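Local coordinates for protein Galactose/N-acetylgalactosamine-binding lectin CEL-III (Cucumaria echinata, PDB 2Z48) that binds galactose and N-acetylgalactosamine on cell surfaces in a calcium-dependent manner and lyses erythrocytes by oligomerizing in their membranes, at residues A[10-16]-A[143-147]; A[21-27]-A[38-44]; A[204-209]-A[220-224]; A[344-349]-A[416-420]. Residue numbers count along the deposited sequence, not the author numbering.

Contact 1: residues A[10-16]-A[143-147]; sequences IGELRSF and YFYVR. Unlike the reference sequence in segment 10-16: Ser15 (reference Asn), Phe16 (reference Tyr). Unlike the reference sequence in segment 143-147: Val146 (reference Ile). With NGA (2-acetamido-2-deoxy-beta-D-galactopyranose), chain H.
Arg14 and Tyr145 each bury 88 Å² in this strand pairing, and Arg147 a further 79 Å². Extended residues 13-15 run antiparallel to 143-146, the axes 4.5 Å apart at closest and their directions 143° apart. Arg14 and Tyr145 form the hydrogen-bonded pair, Arg14 N to Tyr145 O at 2.7 Å and Tyr145 N to Arg14 O at 2.9 Å; Leu13-Val146 and Ser15-Phe144 are the non-hydrogen-bonded pairs beside it. Arg147 N to Glu12 O (2.8 Å) and Phe16 N to Tyr143 O (2.9 Å) extend the ladder. Tyr145, chi1 p, turns its ring under Arg14 CB, a CH-pi contact 3.9 Å from the centroid. On this face Glu12 OE1 takes Arg14 NE and NH2, both at 2.8 Å, and lies 3.3 Å from Arg147 NH1, out of the guanidinium plane, a purely electrostatic pairing. On the other face Leu13 CD1 packs on Phe144 CB (3.9 Å) and Val146 CG2 (4.0 Å). Val146 N donates to O1 of a bound N-acetylgalactosamine (2.9 Å). First and last strands of a beta-trefoil domain meet here.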
# COMPACT_ATOMS: atom_id res chain seq x y z
N ILE A 10 2.86 -4.81 -1.60
CA ILE A 10 2.57 -3.80 -2.62
C ILE A 10 2.90 -2.42 -2.03
O ILE A 10 2.39 -2.04 -0.96
CB ILE A 10 1.07 -3.82 -3.02
CG1 ILE A 10 0.62 -5.19 -3.52
CG2 ILE A 10 0.79 -2.75 -4.04
CD1 ILE A 10 -0.94 -5.35 -3.63
N GLY A 11 3.79 -1.69 -2.70
CA GLY A 11 4.01 -0.29 -2.35
C GLY A 11 5.18 0.30 -3.11
O GLY A 11 5.70 -0.30 -4.07
N GLU A 12 5.60 1.48 -2.67
CA GLU A 12 6.76 2.14 -3.27
C GLU A 12 8.00 1.32 -3.00
O GLU A 12 8.25 0.94 -1.85
CB GLU A 12 6.93 3.55 -2.69
CG GLU A 12 5.81 4.52 -3.04
CD GLU A 12 5.99 5.86 -2.36
OE1 GLU A 12 6.83 5.94 -1.42
OE2 GLU A 12 5.31 6.83 -2.75
N LEU A 13 8.76 1.04 -4.05
CA LEU A 13 10.06 0.45 -3.88
C LEU A 13 11.10 1.56 -3.89
O LEU A 13 11.24 2.28 -4.88
CB LEU A 13 10.37 -0.56 -4.98
CG LEU A 13 11.65 -1.38 -4.90
CD1 LEU A 13 11.68 -2.34 -3.68
CD2 LEU A 13 11.80 -2.16 -6.23
N ARG A 14 11.81 1.70 -2.78
CA ARG A 14 12.72 2.83 -2.63
C ARG A 14 14.18 2.42 -2.45
O ARG A 14 14.50 1.36 -1.87
CB ARG A 14 12.28 3.70 -1.44
CG ARG A 14 10.99 4.41 -1.69
CD ARG A 14 10.88 5.50 -0.73
NE ARG A 14 9.58 6.17 -0.72
CZ ARG A 14 9.46 7.43 -0.33
NH1 ARG A 14 10.57 8.10 -0.00
NH2 ARG A 14 8.28 8.01 -0.28
N SER A 15 15.07 3.30 -2.92
CA SER A 15 16.50 3.18 -2.63
C SER A 15 16.86 3.42 -1.17
O SER A 15 16.52 4.46 -0.62
CB SER A 15 17.24 4.23 -3.49
OG SER A 15 18.61 4.21 -3.15
N PHE A 16 17.59 2.48 -0.55
CA PHE A 16 18.14 2.66 0.80
C PHE A 16 19.02 3.90 0.87
O PHE A 16 19.01 4.64 1.85
CB PHE A 16 18.92 1.40 1.21
CG PHE A 16 19.58 1.48 2.56
CD1 PHE A 16 18.83 1.44 3.73
CD2 PHE A 16 20.96 1.55 2.66
CE1 PHE A 16 19.44 1.49 4.99
CE2 PHE A 16 21.58 1.62 3.91
CZ PHE A 16 20.83 1.60 5.07
N TYR A 143 20.70 -1.69 -2.09
CA TYR A 143 19.68 -2.11 -1.11
C TYR A 143 18.38 -1.34 -1.35
O TYR A 143 18.42 -0.13 -1.55
CB TYR A 143 20.19 -1.91 0.32
CG TYR A 143 21.25 -2.90 0.74
CD1 TYR A 143 22.58 -2.75 0.33
CD2 TYR A 143 20.95 -3.99 1.58
CE1 TYR A 143 23.58 -3.66 0.75
CE2 TYR A 143 21.93 -4.89 2.00
CZ TYR A 143 23.24 -4.72 1.58
OH TYR A 143 24.20 -5.62 2.01
N PHE A 144 17.24 -2.05 -1.33
CA PHE A 144 15.93 -1.48 -1.66
C PHE A 144 14.92 -1.87 -0.62
O PHE A 144 14.97 -3.01 -0.14
CB PHE A 144 15.46 -1.97 -3.03
CG PHE A 144 16.39 -1.59 -4.16
CD1 PHE A 144 17.50 -2.38 -4.45
CD2 PHE A 144 16.19 -0.41 -4.87
CE1 PHE A 144 18.39 -2.03 -5.49
CE2 PHE A 144 17.07 -0.05 -5.91
CZ PHE A 144 18.16 -0.87 -6.21
N TYR A 145 14.01 -0.96 -0.28
CA TYR A 145 12.91 -1.29 0.65
C TYR A 145 11.55 -0.93 0.05
O TYR A 145 11.44 0.00 -0.74
CB TYR A 145 13.11 -0.62 2.03
CG TYR A 145 13.03 0.91 2.07
CD1 TYR A 145 11.91 1.55 2.58
CD2 TYR A 145 14.10 1.70 1.63
CE1 TYR A 145 11.82 2.93 2.64
CE2 TYR A 145 14.04 3.10 1.70
CZ TYR A 145 12.88 3.70 2.20
OH TYR A 145 12.78 5.06 2.28
N VAL A 146 10.53 -1.71 0.42
CA VAL A 146 9.15 -1.31 0.14
C VAL A 146 8.71 -0.40 1.30
O VAL A 146 8.70 -0.83 2.48
CB VAL A 146 8.22 -2.54 -0.01
CG1 VAL A 146 6.78 -2.11 -0.17
CG2 VAL A 146 8.64 -3.35 -1.24
N ARG A 147 8.39 0.85 0.97
CA ARG A 147 8.17 1.87 2.00
C ARG A 147 6.94 1.52 2.82
O ARG A 147 5.87 1.28 2.28
CB ARG A 147 8.00 3.23 1.35
CG ARG A 147 7.80 4.39 2.30
CD ARG A 147 6.34 4.55 2.70
NE ARG A 147 5.42 4.93 1.64
CZ ARG A 147 5.05 6.19 1.37
NH1 ARG A 147 4.17 6.42 0.42
NH2 ARG A 147 5.56 7.20 2.07
C1 NGA H . 10.15 -4.66 2.99
C2 NGA H . 10.97 -5.88 2.54
C3 NGA H . 10.23 -7.16 2.94
C4 NGA H . 9.91 -7.17 4.43
C5 NGA H . 9.11 -5.90 4.78
C6 NGA H . 8.71 -5.80 6.25
C7 NGA H . 10.28 -6.20 0.12
C8 NGA H . 10.82 -6.12 -1.29
N2 NGA H . 11.18 -5.89 1.08
O1 NGA H . 10.87 -3.46 2.71
O3 NGA H . 11.02 -8.30 2.57
O4 NGA H . 11.11 -7.23 5.21
O5 NGA H . 9.84 -4.71 4.40
O6 NGA H . 7.80 -4.69 6.29
O7 NGA H . 9.11 -6.53 0.36
O HOH W 1 3.10 -0.18 1.33
O HOH W 2 4.79 2.20 -0.00
O HOH W 3 19.19 1.56 -3.62

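Contact 2: residues A[21-27]-A[38-44]; sequences CVDIVGN and CDGLSDQ. With CA (calcium ion), chain I; A2G (2-acetamido-2-deoxy-alpha-D-galactopyranose), chain C.
Asp43 reaches across the turn that follows strand 21-24, its carboxylate (chi1 p) lying against the carbonyls of Ile24 and Gly26, with OD2 3.0 Å from Ile24 O and 3.0 Å from Gly26 O. The calcium ion explains this crowding of oxygens: it is bound by Asp23 OD1 (2.3 Å), Ile24 O (2.5 Å), Gly26 O (2.4 Å), Asp43 OD2 (2.4 Å), water 8 (2.5 Å), and O3 (2.5 Å) and O4 (2.6 Å) of the N-acetylgalactosamine. Residues 21-24 are extended; the chain then turns, Gly26 taking phi 70°. Opposite, 38-41 form a loop leading into a 3-10 turn at 42-44, closed by Gln44 N to Leu41 O at 3.1 Å. Gln44 (chi1 m, chi2 t) ties both segments together: NE2 donates to Asp23 OD1 (2.9 Å), while OE1 accepts from Asp39 N (2.9 Å). At the other end a disulfide joins Cys21 SG to Cys38 SG (2.1 Å, chi3 103°). Water 5 bridges Val22 O, Ile24 N and Asp43 O. The sugar's O4 lies 2.6 Å from Asp23 OD2 and its O3 2.4 Å from Asp39 OD2, and its acetyl C8 rests 3.7 Å from Leu41 CD1. Direct ligation of two vicinal sugar hydroxyls by calcium is the recognition chemistry of C-type lectins, built here into a ricin-type trefoil, consistent with metal-dependent sugar binding at this site.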
# COMPACT_ATOMS: atom_id res chain seq x y z
N CYS A 21 12.23 6.83 -5.30
CA CYS A 21 11.41 5.72 -5.79
C CYS A 21 12.04 5.06 -7.01
O CYS A 21 12.66 5.71 -7.84
CB CYS A 21 10.00 6.19 -6.14
SG CYS A 21 8.89 6.18 -4.72
N VAL A 22 11.88 3.74 -7.10
CA VAL A 22 12.21 2.99 -8.29
C VAL A 22 11.04 3.25 -9.25
O VAL A 22 9.89 2.93 -8.95
CB VAL A 22 12.41 1.48 -7.99
CG1 VAL A 22 12.59 0.68 -9.30
CG2 VAL A 22 13.60 1.30 -7.07
N ASP A 23 11.36 3.85 -10.39
CA ASP A 23 10.34 4.46 -11.24
C ASP A 23 10.38 3.90 -12.65
O ASP A 23 11.45 3.74 -13.23
CB ASP A 23 10.55 5.97 -11.29
CG ASP A 23 9.67 6.65 -12.34
OD1 ASP A 23 8.44 6.73 -12.14
OD2 ASP A 23 10.24 7.12 -13.35
N ILE A 24 9.20 3.61 -13.19
CA ILE A 24 9.06 3.27 -14.61
C ILE A 24 8.71 4.56 -15.36
O ILE A 24 7.83 5.33 -14.94
CB ILE A 24 7.95 2.21 -14.83
CG1 ILE A 24 8.28 0.93 -14.04
CG2 ILE A 24 7.83 1.86 -16.33
CD1 ILE A 24 7.07 0.03 -13.78
N VAL A 25 9.42 4.81 -16.46
CA VAL A 25 9.19 6.05 -17.23
C VAL A 25 7.70 6.20 -17.56
O VAL A 25 7.01 5.21 -17.85
CB VAL A 25 10.04 6.14 -18.53
CG1 VAL A 25 11.01 5.01 -18.64
CG2 VAL A 25 9.16 6.14 -19.77
N GLY A 26 7.20 7.44 -17.51
CA GLY A 26 5.80 7.71 -17.78
C GLY A 26 4.91 7.18 -16.67
O GLY A 26 5.33 7.09 -15.52
N ASN A 27 3.68 6.83 -17.01
CA ASN A 27 2.73 6.38 -16.01
C ASN A 27 1.93 5.14 -16.43
O ASN A 27 0.92 4.80 -15.80
CB ASN A 27 1.80 7.54 -15.64
CG ASN A 27 0.80 7.88 -16.73
OD1 ASN A 27 0.94 7.45 -17.88
ND2 ASN A 27 -0.21 8.66 -16.38
N CYS A 38 9.21 10.22 -5.82
CA CYS A 38 7.97 9.48 -5.63
C CYS A 38 6.82 10.40 -5.99
O CYS A 38 6.73 11.52 -5.47
CB CYS A 38 7.87 8.99 -4.19
SG CYS A 38 9.27 7.95 -3.73
N ASP A 39 5.96 9.97 -6.90
CA ASP A 39 4.91 10.87 -7.39
C ASP A 39 3.48 10.36 -7.21
O ASP A 39 2.52 10.97 -7.68
CB ASP A 39 5.18 11.34 -8.83
CG ASP A 39 5.19 10.21 -9.85
OD1 ASP A 39 4.76 9.07 -9.53
OD2 ASP A 39 5.62 10.49 -10.99
N GLY A 40 3.34 9.21 -6.53
CA GLY A 40 2.05 8.71 -6.12
C GLY A 40 1.25 8.02 -7.21
O GLY A 40 0.11 7.62 -6.97
N LEU A 41 1.83 7.87 -8.39
CA LEU A 41 1.14 7.21 -9.51
C LEU A 41 1.20 5.69 -9.35
O LEU A 41 2.08 5.16 -8.69
CB LEU A 41 1.73 7.66 -10.85
CG LEU A 41 1.68 9.17 -11.12
CD1 LEU A 41 2.44 9.50 -12.41
CD2 LEU A 41 0.21 9.64 -11.17
N SER A 42 0.24 5.00 -9.96
CA SER A 42 0.08 3.54 -9.79
C SER A 42 1.24 2.70 -10.30
O SER A 42 1.46 1.58 -9.81
CB SER A 42 -1.22 3.06 -10.44
OG SER A 42 -1.16 3.27 -11.84
N ASP A 43 1.99 3.23 -11.28
CA ASP A 43 3.20 2.54 -11.77
C ASP A 43 4.31 2.44 -10.73
O ASP A 43 5.14 1.53 -10.81
CB ASP A 43 3.73 3.17 -13.08
CG ASP A 43 4.24 4.58 -12.88
OD1 ASP A 43 3.57 5.37 -12.20
OD2 ASP A 43 5.32 4.90 -13.40
N GLN A 44 4.31 3.34 -9.75
CA GLN A 44 5.30 3.30 -8.64
C GLN A 44 4.81 2.43 -7.48
O GLN A 44 5.52 2.23 -6.50
CB GLN A 44 5.68 4.71 -8.15
CG GLN A 44 6.75 5.39 -9.01
CD GLN A 44 7.05 6.80 -8.58
OE1 GLN A 44 6.58 7.26 -7.53
NE2 GLN A 44 7.81 7.53 -9.40
CA CA I . 6.59 6.93 -13.54
O5 A2G C . 8.30 10.57 -16.46
C1 A2G C . 7.02 11.18 -16.26
O1 A2G C . 7.17 12.54 -15.85
C2 A2G C . 6.22 10.42 -15.20
N2 A2G C . 5.03 11.22 -14.89
C3 A2G C . 7.04 10.27 -13.92
O3 A2G C . 6.33 9.37 -13.05
C4 A2G C . 8.46 9.76 -14.20
O4 A2G C . 8.39 8.40 -14.64
C5 A2G C . 9.15 10.55 -15.31
C6 A2G C . 10.49 9.91 -15.70
O6 A2G C . 11.26 10.81 -16.50
C7 A2G C . 3.89 11.09 -15.57
O7 A2G C . 3.76 10.31 -16.50
C8 A2G C . 2.75 11.97 -15.14
O HOH W 4 8.42 2.69 -6.41
O HOH W 5 7.75 2.61 -10.98
O HOH W 6 5.10 3.89 -15.86
O HOH W 7 0.26 5.37 -13.18
O HOH W 8 5.23 7.16 -11.42

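Contact 3: residues A[204-209]-A[220-224]; sequences SGMCLD and GIYRC. Unlike the reference sequence in segment 204-209: Ser204 (reference Gln). With CA (calcium ion), chain L; NGA (2-acetamido-2-deoxy-beta-D-galactopyranose), chain F.
Ser204 begins in a turn, its OG donating to Gly174 O and lying 3.7 Å from Ile221 CG2. Met206 (chi1 m, chi2 t) covers the opposite strand, CB 3.4 Å from Ile221 CG2 and CE 3.5 Å from Arg223 N. At Cys207 the antiparallel ladder starts: N to Tyr222 O is 2.9 Å and Tyr222 N to Cys207 O 3.0 Å, while SG joins Cys224 SG (2.1 Å, chi3 100°). Strands 207-210 and 219-222 form a disulfide-braced beta hairpin of a ricin-type beta-trefoil, their short segments inclined at 126° and 4.6 Å apart at closest. Leu208, non-hydrogen-bonded with Ile221, meets it on their shared face beside Val178, CD1 to CD1 at 4.0 Å. Asp209 and Gly220 form the next hydrogen-bonded pair, Asp209 N to Gly220 O 2.9 Å, Gly220 N to Asp209 O 3.0 Å. Asp209 OD1 binds calcium (2.5 Å) and accepts from Gln230 NE2; its OD2 lies 2.6 Å from O4 of N-acetylgalactosamine, whose C4 sits over the Tyr222 ring face.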
# COMPACT_ATOMS: atom_id res chain seq x y z
N SER A 204 -7.16 11.97 -4.16
CA SER A 204 -5.92 12.20 -4.95
C SER A 204 -4.70 11.32 -4.56
O SER A 204 -3.74 11.18 -5.35
CB SER A 204 -5.52 13.67 -4.86
OG SER A 204 -5.24 14.04 -3.51
N GLY A 205 -4.73 10.79 -3.35
CA GLY A 205 -3.60 10.06 -2.79
C GLY A 205 -2.43 10.97 -2.47
O GLY A 205 -1.32 10.47 -2.26
N MET A 206 -2.67 12.28 -2.38
CA MET A 206 -1.62 13.25 -2.09
C MET A 206 -1.72 13.75 -0.64
O MET A 206 -2.66 13.37 0.08
CB MET A 206 -1.63 14.41 -3.10
CG MET A 206 -1.29 13.94 -4.53
SD MET A 206 -1.96 15.03 -5.81
CE MET A 206 -1.14 16.56 -5.44
N CYS A 207 -0.75 14.55 -0.22
CA CYS A 207 -0.56 14.84 1.21
C CYS A 207 -1.04 16.21 1.62
O CYS A 207 -0.88 17.18 0.88
CB CYS A 207 0.93 14.72 1.61
SG CYS A 207 1.50 13.00 1.87
N LEU A 208 -1.57 16.29 2.84
CA LEU A 208 -1.83 17.59 3.47
C LEU A 208 -0.49 18.29 3.69
O LEU A 208 0.42 17.77 4.36
CB LEU A 208 -2.59 17.39 4.79
CG LEU A 208 -3.21 18.65 5.41
CD1 LEU A 208 -4.36 19.17 4.55
CD2 LEU A 208 -3.65 18.34 6.86
N ASP A 209 -0.37 19.47 3.10
CA ASP A 209 0.91 20.13 2.87
C ASP A 209 0.83 21.59 3.28
O ASP A 209 -0.24 22.20 3.20
CB ASP A 209 1.18 20.08 1.36
CG ASP A 209 2.37 20.92 0.96
OD1 ASP A 209 3.50 20.56 1.36
OD2 ASP A 209 2.16 21.97 0.33
N GLY A 220 -2.65 23.17 1.69
CA GLY A 220 -3.33 22.60 0.52
C GLY A 220 -2.95 21.14 0.41
O GLY A 220 -2.37 20.55 1.34
N ILE A 221 -3.29 20.54 -0.72
CA ILE A 221 -2.88 19.16 -1.00
C ILE A 221 -1.81 19.18 -2.08
O ILE A 221 -1.99 19.79 -3.13
CB ILE A 221 -4.07 18.28 -1.49
CG1 ILE A 221 -5.25 18.33 -0.52
CG2 ILE A 221 -3.62 16.83 -1.73
CD1 ILE A 221 -4.94 17.78 0.89
N TYR A 222 -0.71 18.48 -1.82
CA TYR A 222 0.43 18.46 -2.72
C TYR A 222 1.09 17.10 -2.75
O TYR A 222 0.88 16.26 -1.86
CB TYR A 222 1.43 19.49 -2.21
CG TYR A 222 2.54 19.88 -3.15
CD1 TYR A 222 2.33 20.61 -4.23
CD2 TYR A 222 3.80 19.63 -2.89
CE1 TYR A 222 3.38 21.02 -5.08
CE2 TYR A 222 4.84 20.06 -3.72
CZ TYR A 222 4.62 20.75 -4.80
OH TYR A 222 5.66 21.19 -5.60
N ARG A 223 1.91 16.88 -3.76
CA ARG A 223 2.64 15.63 -3.89
C ARG A 223 3.32 15.31 -2.57
O ARG A 223 3.98 16.18 -1.98
CB ARG A 223 3.69 15.77 -5.00
CG ARG A 223 4.48 14.50 -5.27
CD ARG A 223 5.65 14.79 -6.20
NE ARG A 223 6.75 15.58 -5.61
CZ ARG A 223 7.75 15.09 -4.87
NH1 ARG A 223 7.82 13.80 -4.56
NH2 ARG A 223 8.70 15.91 -4.42
N CYS A 224 3.15 14.07 -2.10
CA CYS A 224 3.85 13.65 -0.87
C CYS A 224 5.35 13.64 -1.13
O CYS A 224 5.82 12.95 -2.03
CB CYS A 224 3.38 12.26 -0.43
SG CYS A 224 1.61 12.17 -0.04
CA CA L . 5.50 21.97 1.48
C1 NGA F . 6.23 24.91 -2.82
C2 NGA F . 6.84 23.84 -1.91
C3 NGA F . 6.04 22.53 -1.95
C4 NGA F . 4.55 22.79 -1.77
C5 NGA F . 4.08 23.88 -2.74
C6 NGA F . 2.61 24.22 -2.56
C7 NGA F . 9.29 23.85 -1.71
C8 NGA F . 10.59 23.47 -2.37
N2 NGA F . 8.18 23.52 -2.40
O1 NGA F . 6.81 26.22 -2.62
O3 NGA F . 6.43 21.65 -0.92
O4 NGA F . 4.28 23.18 -0.41
O5 NGA F . 4.84 25.07 -2.52
O6 NGA F . 2.28 25.32 -3.44
O7 NGA F . 9.29 24.42 -0.62
O HOH W 9 7.01 20.03 1.63

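Contact 4: residues A[344-349]-A[416-420]; sequences KVTASL and APFTK
A helix and a tight turn meet here in a buried, largely apolar contact within the C-terminal part of the chain, residues 284-432, which has a strong tendency to self-associate. Residues 344-349 are helical, with Ser348 N to Lys344 O at 2.9 Å and Leu349 N to Val345 O at 2.8 Å. Facing them, Ala416 to Thr419 make a type II beta turn, Phe418 taking phi 61° and psi 22°; Thr419 OG1 donates to Ala416 O at 2.7 Å. Phe418, with 112 Å² covered, supplies most of the turn's share. With chi1 m, its ring lies along the helix: Ser348 CB sits over one face, a CH-pi contact 3.5 Å from the centroid, and Leu349 CD1 is 3.7 Å from Phe418 CE1. Val345, chi1 t, points sideways, but its methyls touch the turn: CG1 is 3.3 Å from Pro417 O and CG2 3.7 Å from Thr419 CG2. One polar link spans the segments: Lys344 NZ donates to Phe418 O (2.8 Å). Ser348 OG donates to Lys344 O (2.8 Å). Lys344 NZ also bonds to Leu8 O, Ser348 OG accepts a hydrogen bond from Ile10 N, and Phe418 rests on Pro7 and Ile10, so the contact joins the C-terminal domain to strand 7-15 of the first beta-trefoil, beside the N-acetylgalactosamine touched by Lys344. Leu349 packs on Ile330 of helix 320-332 and on Leu384 and Ile386 of strand 379-390.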
# COMPACT_ATOMS: atom_id res chain seq x y z
N LYS A 344 2.61 -4.42 6.90
CA LYS A 344 2.71 -4.56 5.44
C LYS A 344 1.57 -5.40 4.87
O LYS A 344 1.12 -5.14 3.74
CB LYS A 344 4.10 -5.03 4.97
CG LYS A 344 4.44 -6.44 5.35
CD LYS A 344 4.37 -7.37 4.11
CE LYS A 344 4.65 -8.80 4.51
NZ LYS A 344 5.05 -9.72 3.39
N VAL A 345 1.09 -6.38 5.64
CA VAL A 345 -0.10 -7.18 5.22
C VAL A 345 -1.33 -6.30 5.13
O VAL A 345 -2.06 -6.35 4.13
CB VAL A 345 -0.36 -8.38 6.15
CG1 VAL A 345 -1.64 -9.14 5.70
CG2 VAL A 345 0.88 -9.29 6.16
N THR A 346 -1.56 -5.45 6.12
CA THR A 346 -2.76 -4.61 6.06
C THR A 346 -2.64 -3.50 5.01
O THR A 346 -3.63 -3.18 4.33
CB THR A 346 -3.20 -4.04 7.41
OG1 THR A 346 -2.09 -3.39 8.04
CG2 THR A 346 -3.75 -5.16 8.31
N ALA A 347 -1.44 -2.93 4.84
CA ALA A 347 -1.25 -1.90 3.79
C ALA A 347 -1.51 -2.53 2.44
O ALA A 347 -2.26 -2.01 1.66
CB ALA A 347 0.14 -1.31 3.82
N SER A 348 -0.92 -3.70 2.21
CA SER A 348 -1.05 -4.38 0.92
C SER A 348 -2.49 -4.85 0.66
O SER A 348 -3.01 -4.69 -0.47
CB SER A 348 -0.08 -5.56 0.83
OG SER A 348 1.28 -5.15 0.92
N LEU A 349 -3.14 -5.44 1.66
CA LEU A 349 -4.55 -5.86 1.49
C LEU A 349 -5.46 -4.67 1.16
O LEU A 349 -6.35 -4.78 0.30
CB LEU A 349 -5.06 -6.62 2.71
CG LEU A 349 -6.32 -7.47 2.54
CD1 LEU A 349 -6.06 -8.63 1.60
CD2 LEU A 349 -6.80 -8.02 3.90
N ALA A 416 -1.29 -16.09 6.53
CA ALA A 416 -2.13 -14.98 6.08
C ALA A 416 -1.79 -14.62 4.63
O ALA A 416 -0.68 -14.91 4.15
CB ALA A 416 -1.87 -13.75 7.01
N PRO A 417 -2.73 -13.93 3.94
CA PRO A 417 -2.37 -13.41 2.63
C PRO A 417 -1.20 -12.42 2.80
O PRO A 417 -1.03 -11.87 3.89
CB PRO A 417 -3.66 -12.70 2.18
CG PRO A 417 -4.35 -12.33 3.45
CD PRO A 417 -4.08 -13.51 4.35
N PHE A 418 -0.42 -12.21 1.74
CA PHE A 418 0.80 -11.37 1.77
C PHE A 418 1.85 -11.89 2.75
O PHE A 418 2.69 -11.14 3.19
CB PHE A 418 0.48 -9.87 2.02
CG PHE A 418 -0.42 -9.27 0.95
CD1 PHE A 418 -1.81 -9.27 1.12
CD2 PHE A 418 0.11 -8.76 -0.25
CE1 PHE A 418 -2.65 -8.74 0.12
CE2 PHE A 418 -0.74 -8.25 -1.27
CZ PHE A 418 -2.11 -8.25 -1.06
N THR A 419 1.77 -13.17 3.07
CA THR A 419 2.87 -13.85 3.73
C THR A 419 3.08 -15.15 2.96
O THR A 419 2.21 -15.56 2.18
CB THR A 419 2.61 -14.10 5.23
OG1 THR A 419 1.68 -15.18 5.40
CG2 THR A 419 2.12 -12.78 5.94
N LYS A 420 4.26 -15.75 3.12
CA LYS A 420 4.65 -16.87 2.27
C LYS A 420 4.56 -18.21 3.02
O LYS A 420 5.04 -18.33 4.14
CB LYS A 420 6.09 -16.67 1.73
CG LYS A 420 6.49 -17.72 0.69
CD LYS A 420 7.89 -17.44 0.17
CE LYS A 420 8.25 -18.47 -0.87
NZ LYS A 420 7.58 -18.13 -2.18

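Along the chain contact 2 is nested within the loop that contact 1 closes; contact 3 and then contact 4 follow. Contacts 1 and 2, centres 12 Å apart, belong to the first beta-trefoil and touch where strand 7-15 bonds to strand 21-24, Leu13 O to Val22 N at 2.7 Å. Contact 3, in the second trefoil, repeats contact 2's pattern of disulfide and calcium-bound sugar; Arg223 NH1 reaches Cys38 O (2.7 Å), joining the two lectin domains. Contact 4, in the C-terminal domain, lies 16 Å from contact 1 between centres and meets it through Ile10 N to Ser348 OG (3.0 Å). The first trefoil therefore contacts both the second lectin domain and the self-associating domain.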